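Mandelate racemase / muconate lactonizing enzyme family protein (Agrobacterium tumefaciens, PDB 4DXK) probably acts as a metal-dependent lyase or isomerase of the enolase superfamily, on a substrate that is not established. Local coordinates at residues A[11-16]-A[386-391]; A[184-189]-A[220-225]; A[289-294]-A[323-328]. All coordinates share one frame; numbering follows the deposited sequence. Where two conformers were deposited one is given.

Contact 1: residues A[11-16]-A[386-391]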
loop_
_atom_site.group_PDB
_atom_site.type_symbol
_atom_site.label_atom_id
_atom_site.label_comp_id
_atom_site.label_asym_id
_atom_site.label_seq_id
_atom_site.Cartn_x
_atom_site.Cartn_y
_atom_site.Cartn_z
ATOM N N VAL A 11 -34.060 -23.032 -31.224
ATOM C CA VAL A 11 -34.013 -24.036 -32.282
ATOM C C VAL A 11 -33.317 -25.299 -31.784
ATOM O O VAL A 11 -32.262 -25.238 -31.146
ATOM C CB VAL A 11 -33.342 -23.504 -33.570
ATOM C CG1 VAL A 11 -34.158 -22.368 -34.161
ATOM C CG2 VAL A 11 -31.913 -23.051 -33.305
ATOM N N ALA A 12 -33.912 -26.452 -32.072
ATOM C CA ALA A 12 -33.416 -27.709 -31.524
ATOM C C ALA A 12 -32.031 -28.054 -32.051
ATOM O O ALA A 12 -31.271 -28.772 -31.398
ATOM C CB ALA A 12 -34.394 -28.841 -31.821
ATOM N N GLU A 13 -31.707 -27.530 -33.228
ATOM C CA GLU A 13 -30.431 -27.824 -33.869
ATOM C C GLU A 13 -29.265 -27.079 -33.218
ATOM O O GLU A 13 -28.105 -27.469 -33.374
ATOM C CB GLU A 13 -30.504 -27.492 -35.360
ATOM C CG GLU A 13 -31.389 -28.437 -36.178
ATOM C CD GLU A 13 -32.887 -28.143 -36.077
ATOM O OE1 GLU A 13 -33.278 -27.091 -35.529
ATOM O OE2 GLU A 13 -33.684 -28.978 -36.560
ATOM N N ARG A 14 -29.575 -26.010 -32.488
ATOM C CA ARG A 14 -28.557 -25.202 -31.823
ATOM C C ARG A 14 -29.008 -24.885 -30.407
ATOM O O ARG A 14 -29.463 -23.773 -30.141
ATOM C CB ARG A 14 -28.316 -23.902 -32.602
ATOM C CG ARG A 14 -27.364 -24.056 -33.772
ATOM C CD ARG A 14 -26.189 -24.904 -33.310
ATOM N NE ARG A 14 -25.157 -25.163 -34.309
ATOM C CZ ARG A 14 -25.360 -25.753 -35.483
ATOM N NH1 ARG A 14 -26.575 -26.130 -35.862
ATOM N NH2 ARG A 14 -24.336 -25.964 -36.293
ATOM N N THR A 15 -28.878 -25.848 -29.495
ATOM C CA THR A 15 -29.553 -25.750 -28.201
ATOM C C THR A 15 -28.986 -24.697 -27.256
ATOM O O THR A 15 -29.634 -24.363 -26.264
ATOM C CB THR A 15 -29.590 -27.099 -27.451
ATOM O OG1 THR A 15 -28.253 -27.579 -27.280
ATOM C CG2 THR A 15 -30.417 -28.124 -28.215
ATOM N N ASN A 16 -27.793 -24.173 -27.538
ATOM C CA ASN A 16 -27.239 -23.111 -26.695
ATOM C C ASN A 16 -27.786 -21.720 -26.985
ATOM O O ASN A 16 -27.602 -20.804 -26.183
ATOM C CB ASN A 16 -25.715 -23.082 -26.775
ATOM C CG ASN A 16 -25.075 -24.230 -26.030
ATOM O OD1 ASN A 16 -25.522 -24.602 -24.948
ATOM N ND2 ASN A 16 -24.023 -24.795 -26.602
ATOM N N LYS A 386 -38.698 -23.714 -41.668
ATOM C CA LYS A 386 -38.425 -24.620 -42.786
ATOM C C LYS A 386 -37.060 -25.289 -42.659
ATOM O O LYS A 386 -36.842 -26.384 -43.177
ATOM C CB LYS A 386 -38.513 -23.874 -44.122
ATOM C CG LYS A 386 -39.915 -23.822 -44.714
ATOM C CD LYS A 386 -39.978 -22.952 -45.964
ATOM C CE LYS A 386 -41.417 -22.545 -46.266
ATOM N NZ LYS A 386 -42.362 -23.678 -46.049
ATOM N N THR A 387 -36.146 -24.623 -41.962
ATOM C CA THR A 387 -34.772 -25.094 -41.845
ATOM C C THR A 387 -34.499 -25.640 -40.447
ATOM O O THR A 387 -33.703 -26.566 -40.266
ATOM C CB THR A 387 -33.783 -23.955 -42.158
ATOM O OG1 THR A 387 -34.048 -23.440 -43.469
ATOM C CG2 THR A 387 -32.347 -24.446 -42.097
ATOM N N PHE A 388 -35.182 -25.074 -39.460
ATOM C CA PHE A 388 -34.938 -25.418 -38.064
ATOM C C PHE A 388 -36.189 -25.964 -37.379
ATOM O O PHE A 388 -37.309 -25.809 -37.870
ATOM C CB PHE A 388 -34.419 -24.194 -37.292
ATOM C CG PHE A 388 -33.103 -23.670 -37.796
ATOM C CD1 PHE A 388 -31.909 -24.198 -37.332
ATOM C CD2 PHE A 388 -33.059 -22.648 -38.735
ATOM C CE1 PHE A 388 -30.693 -23.723 -37.795
ATOM C CE2 PHE A 388 -31.853 -22.168 -39.205
ATOM C CZ PHE A 388 -30.665 -22.710 -38.737
ATOM N N THR A 389 -35.982 -26.614 -36.239
ATOM C CA THR A 389 -37.085 -27.050 -35.399
ATOM C C THR A 389 -37.272 -25.969 -34.344
ATOM O O THR A 389 -36.531 -25.906 -33.354
ATOM C CB THR A 389 -36.777 -28.388 -34.736
ATOM O OG1 THR A 389 -36.431 -29.349 -35.741
ATOM C CG2 THR A 389 -37.985 -28.886 -33.956
ATOM N N VAL A 390 -38.247 -25.100 -34.586
ATOM C CA VAL A 390 -38.385 -23.858 -33.839
ATOM C C VAL A 390 -39.407 -23.967 -32.715
ATOM O O VAL A 390 -40.485 -24.540 -32.897
ATOM C CB VAL A 390 -38.822 -22.729 -34.796
ATOM C CG1 VAL A 390 -39.055 -21.418 -34.043
ATOM C CG2 VAL A 390 -37.795 -22.546 -35.901
ATOM N N SER A 391 -39.066 -23.428 -31.549
ATOM C CA SER A 391 -40.033 -23.284 -30.470
ATOM C C SER A 391 -40.086 -21.820 -30.065
ATOM O O SER A 391 -39.058 -21.146 -30.007
ATOM C CB SER A 391 -39.659 -24.156 -29.272
ATOM O OG SER A 391 -38.372 -23.824 -28.783
#

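Contact 2: residues A[184-189]-A[220-225]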
loop_
_atom_site.group_PDB
_atom_site.type_symbol
_atom_site.label_atom_id
_atom_site.label_comp_id
_atom_site.label_asym_id
_atom_site.label_seq_id
_atom_site.Cartn_x
_atom_site.Cartn_y
_atom_site.Cartn_z
ATOM N N ARG A 184 -7.966 -31.417 -13.282
ATOM C CA ARG A 184 -8.836 -30.316 -12.866
ATOM C C ARG A 184 -8.025 -29.025 -12.682
ATOM O O ARG A 184 -8.307 -28.226 -11.779
ATOM C CB ARG A 184 -9.632 -30.660 -11.590
ATOM C CG ARG A 184 -10.393 -31.999 -11.610
ATOM C CD ARG A 184 -11.456 -32.100 -12.703
ATOM N NE ARG A 184 -12.591 -31.186 -12.525
ATOM C CZ ARG A 184 -13.690 -31.455 -11.818
ATOM N NH1 ARG A 184 -14.661 -30.552 -11.740
ATOM N NH2 ARG A 184 -13.826 -32.616 -11.182
ATOM N N GLY A 185 -7.012 -28.827 -13.530
ATOM C CA GLY A 185 -6.218 -27.617 -13.492
ATOM C C GLY A 185 -5.277 -27.443 -12.314
ATOM O O GLY A 185 -4.750 -26.349 -12.118
ATOM N N GLN A 186 -5.021 -28.504 -11.549
ATOM C CA GLN A 186 -4.141 -28.370 -10.388
ATOM C C GLN A 186 -2.671 -28.529 -10.745
ATOM O O GLN A 186 -1.792 -28.068 -10.010
ATOM C CB GLN A 186 -4.503 -29.373 -9.289
ATOM C CG GLN A 186 -5.827 -29.078 -8.568
ATOM C CD GLN A 186 -5.788 -27.876 -7.582
ATOM O OE1 GLN A 186 -4.718 -27.403 -7.155
ATOM N NE2 GLN A 186 -6.971 -27.393 -7.216
ATOM N N TYR A 187 -2.401 -29.187 -11.873
ATOM C CA TYR A 187 -1.061 -29.689 -12.173
ATOM C C TYR A 187 -0.895 -29.954 -13.664
ATOM O O TYR A 187 -1.830 -30.401 -14.328
ATOM C CB TYR A 187 -0.821 -30.998 -11.399
ATOM C CG TYR A 187 0.442 -31.734 -11.793
ATOM C CD1 TYR A 187 1.690 -31.294 -11.367
ATOM C CD2 TYR A 187 0.382 -32.870 -12.585
ATOM C CE1 TYR A 187 2.847 -31.952 -11.735
ATOM C CE2 TYR A 187 1.532 -33.539 -12.960
ATOM C CZ TYR A 187 2.764 -33.083 -12.529
ATOM O OH TYR A 187 3.904 -33.757 -12.896
ATOM N N ILE A 188 0.297 -29.682 -14.188
ATOM C CA ILE A 188 0.651 -30.123 -15.532
ATOM C C ILE A 188 2.055 -30.709 -15.493
ATOM O O ILE A 188 2.986 -30.093 -14.970
ATOM C CB ILE A 188 0.509 -28.987 -16.591
ATOM C CG1 ILE A 188 0.671 -29.543 -18.005
ATOM C CG2 ILE A 188 1.482 -27.843 -16.332
ATOM C CD1 ILE A 188 0.318 -28.537 -19.086
ATOM N N SER A 189 2.197 -31.927 -16.002
ATOM C CA SER A 189 3.508 -32.552 -16.051
ATOM C C SER A 189 4.319 -31.842 -17.114
ATOM O O SER A 189 3.762 -31.289 -18.064
ATOM C CB SER A 189 3.394 -34.035 -16.402
ATOM O OG SER A 189 3.060 -34.213 -17.771
ATOM N N MET A 220 -9.410 -22.698 -16.859
ATOM C CA MET A 220 -9.328 -24.079 -16.393
ATOM C C MET A 220 -8.199 -24.385 -15.409
ATOM O O MET A 220 -8.139 -25.489 -14.873
ATOM C CB MET A 220 -9.262 -25.031 -17.586
ATOM C CG MET A 220 -10.435 -24.854 -18.541
ATOM S SD MET A 220 -10.430 -26.002 -19.923
ATOM C CE MET A 220 -10.612 -27.551 -19.053
ATOM N N TRP A 221 -7.323 -23.419 -15.149
ATOM C CA TRP A 221 -6.137 -23.657 -14.323
ATOM C C TRP A 221 -6.164 -22.938 -12.988
ATOM O O TRP A 221 -6.688 -21.825 -12.878
ATOM C CB TRP A 221 -4.884 -23.225 -15.092
ATOM C CG TRP A 221 -4.661 -24.065 -16.295
ATOM C CD1 TRP A 221 -5.034 -23.788 -17.577
ATOM C CD2 TRP A 221 -4.055 -25.353 -16.320
ATOM N NE1 TRP A 221 -4.675 -24.829 -18.412
ATOM C CE2 TRP A 221 -4.080 -25.806 -17.654
ATOM C CE3 TRP A 221 -3.505 -26.182 -15.337
ATOM C CZ2 TRP A 221 -3.552 -27.040 -18.031
ATOM C CZ3 TRP A 221 -2.990 -27.402 -15.712
ATOM C CH2 TRP A 221 -3.021 -27.823 -17.046
ATOM N N GLN A 222 -5.578 -23.576 -11.975
ATOM C CA GLN A 222 -5.243 -22.907 -10.728
ATOM C C GLN A 222 -4.014 -22.011 -10.928
ATOM O O GLN A 222 -3.369 -22.056 -11.977
ATOM C CB GLN A 222 -5.032 -23.926 -9.603
ATOM C CG GLN A 222 -6.266 -24.783 -9.339
ATOM C CD GLN A 222 -7.442 -23.948 -8.904
ATOM O OE1 GLN A 222 -7.368 -23.233 -7.905
ATOM N NE2 GLN A 222 -8.531 -24.009 -9.659
ATOM N N LEU A 223 -3.686 -21.196 -9.931
ATOM C CA LEU A 223 -2.689 -20.137 -10.113
ATOM C C LEU A 223 -1.290 -20.641 -10.421
ATOM O O LEU A 223 -0.628 -20.125 -11.328
ATOM C CB LEU A 223 -2.650 -19.211 -8.901
ATOM C CG LEU A 223 -1.608 -18.092 -8.989
ATOM C CD1 LEU A 223 -1.926 -17.124 -10.116
ATOM C CD2 LEU A 223 -1.512 -17.349 -7.664
ATOM N N LEU A 224 -0.825 -21.623 -9.660
ATOM C CA LEU A 224 0.552 -22.077 -9.846
ATOM C C LEU A 224 0.826 -22.707 -11.224
ATOM O O LEU A 224 1.760 -22.300 -11.906
ATOM C CB LEU A 224 1.021 -22.974 -8.698
ATOM C CG LEU A 224 0.944 -22.340 -7.305
ATOM C CD1 LEU A 224 1.502 -23.319 -6.287
ATOM C CD2 LEU A 224 1.687 -21.012 -7.234
ATOM N N PRO A 225 0.007 -23.687 -11.658
ATOM C CA PRO A 225 0.275 -24.199 -13.006
ATOM C C PRO A 225 0.006 -23.141 -14.090
ATOM O O PRO A 225 0.672 -23.165 -15.130
ATOM C CB PRO A 225 -0.679 -25.394 -13.131
ATOM C CG PRO A 225 -1.761 -25.128 -12.126
ATOM C CD PRO A 225 -1.041 -24.468 -10.979
HETATM O O HOH W 1 -8.767 -25.504 -12.011
HETATM O O HOH W 2 -6.906 -24.814 -5.597
#

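Contact 3: residues A[289-294]-A[323-328]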
loop_
_atom_site.group_PDB
_atom_site.type_symbol
_atom_site.label_atom_id
_atom_site.label_comp_id
_atom_site.label_asym_id
_atom_site.label_seq_id
_atom_site.Cartn_x
_atom_site.Cartn_y
_atom_site.Cartn_z
ATOM N N MET A 289 -11.736 -8.012 -22.267
ATOM C CA MET A 289 -12.642 -8.865 -23.028
ATOM C C MET A 289 -13.999 -8.818 -22.386
ATOM O O MET A 289 -14.122 -8.738 -21.165
ATOM C CB MET A 289 -12.178 -10.314 -22.999
ATOM C CG MET A 289 -10.719 -10.468 -23.120
ATOM S SD MET A 289 -10.069 -10.123 -24.759
ATOM C CE MET A 289 -10.887 -11.387 -25.742
ATOM N N LEU A 290 -15.027 -8.887 -23.215
ATOM C CA LEU A 290 -16.387 -8.955 -22.707
ATOM C C LEU A 290 -17.223 -9.678 -23.749
ATOM O O LEU A 290 -16.819 -9.770 -24.910
ATOM C CB LEU A 290 -16.935 -7.554 -22.426
ATOM C CG LEU A 290 -16.954 -6.527 -23.559
ATOM C CD1 LEU A 290 -18.136 -6.721 -24.495
ATOM C CD2 LEU A 290 -16.981 -5.119 -22.990
ATOM N N ASP A 291 -18.373 -10.192 -23.332
ATOM C CA ASP A 291 -19.371 -10.697 -24.254
ATOM C C ASP A 291 -20.634 -9.907 -23.977
ATOM O O ASP A 291 -21.149 -9.928 -22.854
ATOM C CB ASP A 291 -19.579 -12.201 -24.029
ATOM C CG ASP A 291 -20.598 -12.805 -24.975
ATOM O OD1 ASP A 291 -21.735 -12.285 -25.009
ATOM O OD2 ASP A 291 -20.270 -13.781 -25.689
ATOM N N ILE A 292 -21.122 -9.190 -24.989
ATOM C CA ILE A 292 -22.246 -8.292 -24.791
ATOM C C ILE A 292 -23.499 -9.005 -24.300
ATOM O O ILE A 292 -24.336 -8.395 -23.641
ATOM C CB ILE A 292 -22.575 -7.503 -26.074
ATOM C CG1 ILE A 292 -22.944 -8.441 -27.213
ATOM C CG2 ILE A 292 -21.413 -6.597 -26.471
ATOM C CD1 ILE A 292 -23.417 -7.696 -28.433
ATOM N N SER A 293 -23.626 -10.289 -24.622
ATOM C CA SER A 293 -24.790 -11.077 -24.211
ATOM C C SER A 293 -24.637 -11.730 -22.840
ATOM O O SER A 293 -25.571 -12.390 -22.364
ATOM C CB SER A 293 -25.144 -12.141 -25.259
ATOM O OG SER A 293 -24.259 -13.244 -25.236
ATOM N N TRP A 294 -23.460 -11.561 -22.226
ATOM C CA TRP A 294 -23.147 -12.143 -20.923
ATOM C C TRP A 294 -22.825 -11.074 -19.875
ATOM O O TRP A 294 -22.690 -11.415 -18.703
ATOM C CB TRP A 294 -21.947 -13.100 -21.020
ATOM C CG TRP A 294 -22.165 -14.307 -21.887
ATOM C CD1 TRP A 294 -23.360 -14.780 -22.352
ATOM C CD2 TRP A 294 -21.151 -15.174 -22.427
ATOM N NE1 TRP A 294 -23.153 -15.893 -23.130
ATOM C CE2 TRP A 294 -21.809 -16.160 -23.189
ATOM C CE3 TRP A 294 -19.756 -15.235 -22.310
ATOM C CZ2 TRP A 294 -21.122 -17.183 -23.846
ATOM C CZ3 TRP A 294 -19.074 -16.245 -22.971
ATOM C CH2 TRP A 294 -19.757 -17.209 -23.721
ATOM N N PRO A 323 -25.191 -15.294 -34.433
ATOM C CA PRO A 323 -24.975 -14.242 -35.435
ATOM C C PRO A 323 -25.352 -12.852 -34.924
ATOM O O PRO A 323 -24.741 -11.865 -35.330
ATOM C CB PRO A 323 -25.890 -14.660 -36.595
ATOM C CG PRO A 323 -26.937 -15.532 -35.963
ATOM C CD PRO A 323 -26.240 -16.247 -34.843
ATOM N N VAL A 324 -26.352 -12.760 -34.054
ATOM C CA VAL A 324 -26.750 -11.447 -33.542
ATOM C C VAL A 324 -25.661 -10.878 -32.629
ATOM O O VAL A 324 -25.324 -9.699 -32.715
ATOM C CB VAL A 324 -28.121 -11.491 -32.832
ATOM C CG1 VAL A 324 -28.436 -10.161 -32.175
ATOM C CG2 VAL A 324 -29.210 -11.890 -33.808
ATOM N N VAL A 325 -25.097 -11.716 -31.766
ATOM C CA VAL A 325 -23.983 -11.271 -30.933
ATOM C C VAL A 325 -22.791 -10.861 -31.791
ATOM O O VAL A 325 -22.172 -9.836 -31.525
ATOM C CB VAL A 325 -23.596 -12.307 -29.849
ATOM C CG1 VAL A 325 -22.250 -11.970 -29.198
ATOM C CG2 VAL A 325 -24.675 -12.351 -28.798
ATOM N N LEU A 326 -22.469 -11.626 -32.828
ATOM C CA LEU A 326 -21.393 -11.208 -33.718
ATOM C C LEU A 326 -21.689 -9.832 -34.320
ATOM O O LEU A 326 -20.828 -8.944 -34.341
ATOM C CB LEU A 326 -21.155 -12.245 -34.815
ATOM C CG LEU A 326 -20.153 -11.821 -35.893
ATOM C CD1 LEU A 326 -18.751 -11.606 -35.322
ATOM C CD2 LEU A 326 -20.105 -12.835 -37.028
ATOM N N CYS A 327 -22.916 -9.642 -34.789
ATOM C CA CYS A 327 -23.272 -8.392 -35.429
ATOM C C CYS A 327 -23.249 -7.204 -34.460
ATOM O O CYS A 327 -22.630 -6.173 -34.733
ATOM C CB CYS A 327 -24.640 -8.520 -36.096
ATOM S SG CYS A 327 -25.135 -7.016 -36.909
ATOM N N ALA A 328 -23.939 -7.328 -33.333
ATOM C CA ALA A 328 -23.970 -6.243 -32.359
ATOM C C ALA A 328 -22.567 -5.935 -31.816
ATOM O O ALA A 328 -22.227 -4.775 -31.547
ATOM C CB ALA A 328 -24.944 -6.566 -31.246
#

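Contact 1: residues A[11-16]-A[386-391]
Glu13 grips Thr389 with both oxygens of its carboxylate. The backbone N of Thr389 donates to Glu13 OE1 at 2.8 Å in an almost straight bond (176° at the hydrogen), and Thr389 OG1 donates to Glu13 OE2 at 2.9 Å. Both oxygens are met on their syn side, so a single carboxylate serves two donors of one residue, for which glutamate is well suited. The chain of Glu13 bends at chi2 (80°), which turns CD back to the opposite segment, and its side chain crosses that of Thr389 at about a right angle. A backbone bond adds a third tie, from Ala12 N to Thr389 O at 3.0 Å. Thr389 O also receives a CA-H...O contact from Val11 CA at 3.3 Å. Glu13 lies within a type I turn from Val11 to Arg14, closed by the bond from Arg14 N to Val11 O, and its CB points toward segment 386-391.

Beside these bonds lies apolar packing. Val11 CG1 reaches Phe388 CB at 3.6 Å and lies 4.0 Å from Val390 CG2, while OE1 of Glu13 sits at the edge of the Phe388 ring, near its plane. Ala12 is exposed, and its methyl is enough to meet Thr389, CB to CB at 3.8 Å.

Val11 and Val390 form an antiparallel non-hydrogen-bonded pair, whose branched side chains share one face of the sheet. Here strand 390-396, close to the C terminus, joins strand 3-11 as an outer strand of the four-stranded antiparallel sheet of the N-terminal domain, and Phe388 packs on Asp355 and Leu356 of helix 353-356.

Contact 2: residues A[184-189]-A[220-225]
Two loops of the TIM-barrel domain meet where Gly185 lies against Trp221 and Gln222: one links helix 177-183 to helix 190-207, the other leads from strand 212-216 into helix 223-232. Gly185 O accepts the backbone N of Gln222 at 2.9 Å, nearly straight at the hydrogen (172°). Gly185 CA also comes within 3.2 Å of Met220 O in a CA-H...O contact. Glycine suits this place twice over, since its phi is positive and a CB would clash with Met220 O.

The end of one helix meets the start of another here. Arg184 leaves helix 177-183 through a Schellman motif, and Gln222 occupies the N-cap position of helix 223-232. Pro225, in the first turn of that helix, brings its ring CG to 3.2 Å from Gly185 O; proline fits there because a first-turn residue need not donate a backbone N-H within the helix.

Gln186 begins by pointing away, but the bend at chi2 (-74°) turns CD back, and the amide lies against Gln222, with NE2 of Gln186 3.4 Å from Gln222 CG. The two amide planes are only 23° apart. A water accepts from Gln186 NE2 and donates to Gln222 OE1; a second donates to Arg184 O and Met220 O and accepts from Gln222 NE2, so both ends of the Gln222 amide are engaged.

Ile188 and Trp221, both buried, pack with Ile188 CB 3.7 Å from Trp221 CH2, the side chains crossing at about a right angle, and Tyr187 O approaches the indole edge 3.5 Å from Trp221 CZ3. Tyr187 OH bonds to Asp212 of the second subunit, and Arg184 forms a salt bridge with Asp67 of the third.

Contact 3: residues A[289-294]-A[323-328]
The side chains of Ile292 and Val325 run antiparallel alongside each other, with Ile292 CG1 4.1 Å from CG1 of Val325. CG1 of Ile292 lies between its backbone N and carbonyl carbon (chi1 60°), and the chain then extends to set CD1 against helix 323-335, only 3.4 Å from Ala328 CB. That carbon pair is tight, and the short alanine lets the tip come so near. One turn earlier, Val325 splits its two branches: CG1 meets Ile292, while CG2 lies 3.6 Å from Ser293 CB.

This is a junction of the TIM barrel, where the chain leaving strand 287-290 packs on the helix that follows the next parallel strand, 315-317. An Asx turn shapes the exit: Asp291 OD1 accepts Ser293 N at 2.8 Å and Ser293 OG at 2.7 Å. A short side chain ending in an oxygen suits such a turn, reaching the N-H two residues on.

Asp291 OD2 lies 3.5 Å above the centre of the Trp294 ring and bonds to His318 ND1. Such an Asp-His pair on successive strands is consistent with the acid-base dyad of the mandelate racemase subgroup. Glu33 of the N-terminal domain accepts the N-H groups of Val324 and Val325.

From the N terminus, the chain completes strand 3-11 and enters the loop that contact 1 will close only some 370 residues later, when segment 386-391 returns to the N-terminal sheet. That long loop encloses both other contacts. Contact 2 closes first, joining the loop after helix 177-183 to the start of helix 223-232 in the barrel domain. Contact 3 follows in series, without crossing it, and links the exit of strand 287-290 to helix 323-335. None of the contacts touch: the centres of contacts 1 and 2 are about 37 Å apart, whereas contact 3 lies near the centre of the folded chain, about 20 Å from contact 1 between centres.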